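Glp_546_48378_50642 (Giardia intestinalis, PDB 2QVW) cleaves double-stranded RNA into the small interfering RNAs, 21 to 23 base pairs long, that direct RNA interference in Giardia. Local coordinates at residues A[56-70]-A[113-126]. Sequence-based numbering, arbitrary orientation.
Sequences VSLSRTDATIVAVYQ and AFLPLLSPTSPLDL
Helix 60-70 packs across strand 113-117, an outermost strand of the antiparallel sheet in Dicer's N-terminal domain, with V66 and Y69 resting on A113, L115 and P116. The two axes run nearly perpendicular, 81° apart and 8.5 Å at their closest. V66 carries the middle of the interface: CG1, swung anti to the backbone N (chi1 -175°), lies 3.6 Å from A113 CB and also touches CD2 of L115. Three residues on, the Y69 ring reaches obliquely over the strand toward P116. P116 CD sits over one face of it, 3.9 Å from the ring centroid, a CH-pi contact, while F114 O lies at the ring edge, 3.4 Å from Y69 CD2. The arrangement is alpha+beta: the strand pairs through its backbone with strand 18-25, and helix 127-137 adds L129 against I65, Y69 and L115. Nearer the start of the helix the partner is the loop leaving the strand. L126 lies against it, CD1 4.0 Å from L58 CD2 and CD2 toward V66 CG2. The D62 carboxylate is held by S59, whose OG donates to OD2 at 2.6 Å from well above the carboxylate plane. Farther back, V56 CG2 meets L124 CD2 at 3.7 Å.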
loop_
_atom_site.group_PDB
_atom_site.type_symbol
_atom_site.label_atom_id
_atom_site.label_comp_id
_atom_site.label_asym_id
_atom_site.label_seq_id
_atom_site.Cartn_x
_atom_site.Cartn_y
_atom_site.Cartn_z
ATOM N N VAL A 56 -16.183 1.840 20.420
ATOM C CA VAL A 56 -17.387 2.129 21.205
ATOM C C VAL A 56 -18.416 1.001 21.307
ATOM O O VAL A 56 -18.935 0.524 20.299
ATOM C CB VAL A 56 -18.100 3.387 20.647
ATOM C CG1 VAL A 56 -18.480 3.168 19.194
ATOM C CG2 VAL A 56 -19.328 3.708 21.477
ATOM N N SER A 57 -18.710 0.597 22.541
ATOM C CA SER A 57 -19.679 -0.458 22.813
ATOM C C SER A 57 -21.074 0.156 22.938
ATOM O O SER A 57 -21.202 1.365 23.141
ATOM C CB SER A 57 -19.305 -1.185 24.102
ATOM O OG SER A 57 -19.128 -0.264 25.160
ATOM N N LEU A 58 -22.113 -0.675 22.830
ATOM C CA LEU A 58 -23.493 -0.192 22.896
ATOM C C LEU A 58 -24.466 -1.141 23.581
ATOM O O LEU A 58 -24.511 -2.322 23.249
ATOM C CB LEU A 58 -24.007 0.070 21.480
ATOM C CG LEU A 58 -23.363 1.216 20.703
ATOM C CD1 LEU A 58 -23.677 1.086 19.222
ATOM C CD2 LEU A 58 -23.865 2.538 21.263
ATOM N N SER A 59 -25.253 -0.621 24.522
ATOM C CA SER A 59 -26.245 -1.440 25.203
ATOM C C SER A 59 -27.415 -1.508 24.230
ATOM O O SER A 59 -27.803 -0.487 23.669
ATOM C CB SER A 59 -26.692 -0.783 26.510
ATOM O OG SER A 59 -27.456 0.383 26.270
ATOM N N ARG A 60 -27.971 -2.700 24.027
ATOM C CA ARG A 60 -29.081 -2.895 23.092
ATOM C C ARG A 60 -30.036 -1.713 22.948
ATOM O O ARG A 60 -30.534 -1.444 21.852
ATOM C CB ARG A 60 -29.880 -4.149 23.467
ATOM C CG ARG A 60 -31.100 -4.378 22.571
ATOM C CD ARG A 60 -31.706 -5.771 22.740
ATOM N NE ARG A 60 -30.780 -6.839 22.362
ATOM C CZ ARG A 60 -30.016 -7.512 23.220
ATOM N NH1 ARG A 60 -30.054 -7.244 24.524
ATOM N NH2 ARG A 60 -29.203 -8.457 22.771
ATOM N N THR A 61 -30.302 -1.022 24.052
ATOM C CA THR A 61 -31.198 0.123 24.017
ATOM C C THR A 61 -30.568 1.204 23.164
ATOM O O THR A 61 -31.182 1.685 22.214
ATOM C CB THR A 61 -31.459 0.683 25.421
ATOM O OG1 THR A 61 -32.037 -0.336 26.238
ATOM C CG2 THR A 61 -32.415 1.843 25.358
ATOM N N ASP A 62 -29.336 1.579 23.498
ATOM C CA ASP A 62 -28.626 2.602 22.744
ATOM C C ASP A 62 -28.602 2.207 21.269
ATOM O O ASP A 62 -28.591 3.057 20.384
ATOM C CB ASP A 62 -27.197 2.768 23.279
ATOM C CG ASP A 62 -27.161 3.116 24.765
ATOM O OD1 ASP A 62 -27.968 3.970 25.206
ATOM O OD2 ASP A 62 -26.316 2.538 25.483
ATOM N N ALA A 63 -28.610 0.909 21.007
ATOM C CA ALA A 63 -28.618 0.429 19.642
ATOM C C ALA A 63 -29.945 0.798 18.976
ATOM O O ALA A 63 -29.993 1.056 17.771
ATOM C CB ALA A 63 -28.421 -1.063 19.621
ATOM N N THR A 64 -31.027 0.823 19.755
ATOM C CA THR A 64 -32.341 1.170 19.212
ATOM C C THR A 64 -32.444 2.678 19.073
ATOM O O THR A 64 -33.200 3.200 18.242
ATOM C CB THR A 64 -33.502 0.704 20.124
ATOM O OG1 THR A 64 -33.433 1.401 21.375
ATOM C CG2 THR A 64 -33.444 -0.808 20.355
ATOM N N ILE A 65 -31.680 3.376 19.900
ATOM C CA ILE A 65 -31.667 4.830 19.880
ATOM C C ILE A 65 -30.956 5.284 18.617
ATOM O O ILE A 65 -31.202 6.386 18.126
ATOM C CB ILE A 65 -30.940 5.392 21.103
ATOM C CG1 ILE A 65 -31.554 4.807 22.381
ATOM C CG2 ILE A 65 -31.030 6.906 21.104
ATOM C CD1 ILE A 65 -30.904 5.318 23.656
ATOM N N VAL A 66 -30.076 4.430 18.095
ATOM C CA VAL A 66 -29.354 4.740 16.866
ATOM C C VAL A 66 -30.305 4.488 15.709
ATOM O O VAL A 66 -30.349 5.251 14.745
ATOM C CB VAL A 66 -28.138 3.825 16.660
ATOM C CG1 VAL A 66 -27.353 4.268 15.441
ATOM C CG2 VAL A 66 -27.262 3.839 17.887
ATOM N N ALA A 67 -31.063 3.400 15.816
ATOM C CA ALA A 67 -32.019 3.032 14.786
ATOM C C ALA A 67 -32.879 4.232 14.430
ATOM O O ALA A 67 -33.086 4.550 13.255
ATOM C CB ALA A 67 -32.894 1.903 15.285
ATOM N N VAL A 68 -33.371 4.910 15.458
ATOM C CA VAL A 68 -34.229 6.067 15.239
ATOM C C VAL A 68 -33.582 7.116 14.334
ATOM O O VAL A 68 -34.060 7.363 13.216
ATOM C CB VAL A 68 -34.635 6.728 16.572
ATOM C CG1 VAL A 68 -35.740 7.755 16.329
ATOM C CG2 VAL A 68 -35.087 5.658 17.555
ATOM N N TYR A 69 -32.493 7.718 14.803
ATOM C CA TYR A 69 -31.816 8.738 14.019
ATOM C C TYR A 69 -31.646 8.297 12.576
ATOM O O TYR A 69 -31.817 9.086 11.645
ATOM C CB TYR A 69 -30.446 9.040 14.594
ATOM C CG TYR A 69 -29.767 10.199 13.906
ATOM C CD1 TYR A 69 -30.182 11.506 14.131
ATOM C CD2 TYR A 69 -28.723 9.988 13.009
ATOM C CE1 TYR A 69 -29.575 12.573 13.479
ATOM C CE2 TYR A 69 -28.110 11.051 12.351
ATOM C CZ TYR A 69 -28.540 12.336 12.590
ATOM O OH TYR A 69 -27.921 13.383 11.943
ATOM N N GLN A 70 -31.315 7.026 12.391
ATOM C CA GLN A 70 -31.118 6.497 11.051
ATOM C C GLN A 70 -32.336 6.726 10.168
ATOM O O GLN A 70 -32.215 7.327 9.096
ATOM C CB GLN A 70 -30.799 5.008 11.118
ATOM C CG GLN A 70 -29.485 4.649 10.453
ATOM C CD GLN A 70 -28.291 5.269 11.145
ATOM O OE1 GLN A 70 -27.995 4.953 12.289
ATOM N NE2 GLN A 70 -27.603 6.157 10.455
ATOM N N ALA A 113 -23.836 2.814 10.679
ATOM C CA ALA A 113 -24.754 3.809 11.247
ATOM C C ALA A 113 -24.016 5.142 11.438
ATOM O O ALA A 113 -23.003 5.205 12.127
ATOM C CB ALA A 113 -25.299 3.321 12.580
ATOM N N PHE A 114 -24.532 6.205 10.833
ATOM C CA PHE A 114 -23.909 7.521 10.927
ATOM C C PHE A 114 -24.532 8.400 12.008
ATOM O O PHE A 114 -25.756 8.505 12.116
ATOM C CB PHE A 114 -24.000 8.230 9.581
ATOM C CG PHE A 114 -23.371 7.469 8.462
ATOM C CD1 PHE A 114 -21.999 7.306 8.403
ATOM C CD2 PHE A 114 -24.148 6.893 7.471
ATOM C CE1 PHE A 114 -21.407 6.577 7.365
ATOM C CE2 PHE A 114 -23.562 6.161 6.429
ATOM C CZ PHE A 114 -22.193 6.005 6.379
ATOM N N LEU A 115 -23.676 9.025 12.811
ATOM C CA LEU A 115 -24.118 9.913 13.878
ATOM C C LEU A 115 -23.547 11.294 13.661
ATOM O O LEU A 115 -22.468 11.456 13.091
ATOM C CB LEU A 115 -23.662 9.403 15.239
ATOM C CG LEU A 115 -24.238 8.065 15.675
ATOM C CD1 LEU A 115 -23.925 7.851 17.145
ATOM C CD2 LEU A 115 -25.752 8.062 15.445
ATOM N N PRO A 116 -24.263 12.317 14.124
ATOM C CA PRO A 116 -23.804 13.695 13.965
ATOM C C PRO A 116 -22.711 14.037 14.962
ATOM O O PRO A 116 -22.731 13.571 16.105
ATOM C CB PRO A 116 -25.057 14.520 14.233
ATOM C CG PRO A 116 -26.166 13.564 14.035
ATOM C CD PRO A 116 -25.643 12.293 14.612
ATOM N N LEU A 117 -21.760 14.856 14.528
ATOM C CA LEU A 117 -20.666 15.275 15.392
ATOM C C LEU A 117 -20.409 16.754 15.185
ATOM O O LEU A 117 -20.436 17.236 14.057
ATOM C CB LEU A 117 -19.395 14.473 15.088
ATOM C CG LEU A 117 -19.420 12.956 15.352
ATOM C CD1 LEU A 117 -18.017 12.390 15.182
ATOM C CD2 LEU A 117 -19.924 12.669 16.760
ATOM N N LEU A 118 -20.162 17.470 16.278
ATOM C CA LEU A 118 -19.897 18.905 16.231
ATOM C C LEU A 118 -18.437 19.158 15.867
ATOM O O LEU A 118 -18.129 20.034 15.063
ATOM C CB LEU A 118 -20.204 19.531 17.593
ATOM C CG LEU A 118 -21.471 19.019 18.296
ATOM C CD1 LEU A 118 -21.703 19.817 19.579
ATOM C CD2 LEU A 118 -22.681 19.145 17.374
ATOM N N SER A 119 -17.549 18.376 16.467
ATOM C CA SER A 119 -16.122 18.490 16.222
ATOM C C SER A 119 -15.493 17.101 16.155
ATOM O O SER A 119 -16.000 16.154 16.754
ATOM C CB SER A 119 -15.470 19.321 17.337
ATOM O OG SER A 119 -15.905 18.910 18.624
ATOM N N PRO A 120 -14.381 16.956 15.421
ATOM C CA PRO A 120 -13.736 15.645 15.325
ATOM C C PRO A 120 -13.325 15.062 16.680
ATOM O O PRO A 120 -13.023 13.876 16.788
ATOM C CB PRO A 120 -12.538 15.923 14.421
ATOM C CG PRO A 120 -12.218 17.355 14.722
ATOM C CD PRO A 120 -13.583 17.983 14.733
ATOM N N THR A 121 -13.341 15.898 17.713
ATOM C CA THR A 121 -12.949 15.482 19.053
ATOM C C THR A 121 -14.134 15.191 19.980
ATOM O O THR A 121 -14.020 14.400 20.921
ATOM C CB THR A 121 -12.073 16.559 19.694
ATOM O OG1 THR A 121 -12.825 17.773 19.802
ATOM C CG2 THR A 121 -10.853 16.827 18.831
ATOM N N SER A 122 -15.270 15.829 19.716
ATOM C CA SER A 122 -16.461 15.636 20.538
ATOM C C SER A 122 -16.730 14.158 20.796
ATOM O O SER A 122 -16.573 13.322 19.910
ATOM C CB SER A 122 -17.679 16.282 19.869
ATOM O OG SER A 122 -17.882 15.760 18.572
ATOM N N PRO A 123 -17.126 13.814 22.030
ATOM C CA PRO A 123 -17.414 12.424 22.397
ATOM C C PRO A 123 -18.744 11.978 21.807
ATOM O O PRO A 123 -19.412 12.748 21.115
ATOM C CB PRO A 123 -17.458 12.476 23.920
ATOM C CG PRO A 123 -18.080 13.811 24.164
ATOM C CD PRO A 123 -17.335 14.708 23.184
ATOM N N LEU A 124 -19.125 10.735 22.079
ATOM C CA LEU A 124 -20.387 10.210 21.577
ATOM C C LEU A 124 -21.489 10.393 22.608
ATOM O O LEU A 124 -21.425 9.826 23.700
ATOM C CB LEU A 124 -20.261 8.729 21.248
ATOM C CG LEU A 124 -21.622 8.091 20.966
ATOM C CD1 LEU A 124 -22.280 8.807 19.796
ATOM C CD2 LEU A 124 -21.459 6.610 20.677
ATOM N N ASP A 125 -22.503 11.176 22.261
ATOM C CA ASP A 125 -23.608 11.412 23.173
ATOM C C ASP A 125 -24.876 10.760 22.640
ATOM O O ASP A 125 -25.431 11.194 21.632
ATOM C CB ASP A 125 -23.831 12.915 23.360
ATOM C CG ASP A 125 -24.726 13.228 24.549
ATOM O OD1 ASP A 125 -25.866 12.725 24.579
ATOM O OD2 ASP A 125 -24.297 13.971 25.457
ATOM N N LEU A 126 -25.321 9.710 23.325
ATOM C CA LEU A 126 -26.525 8.979 22.941
ATOM C C LEU A 126 -27.800 9.677 23.376
ATOM O O LEU A 126 -28.899 9.289 22.978
ATOM C CB LEU A 126 -26.503 7.584 23.544
ATOM C CG LEU A 126 -25.645 6.573 22.801
ATOM C CD1 LEU A 126 -25.357 5.394 23.702
ATOM C CD2 LEU A 126 -26.365 6.142 21.541
#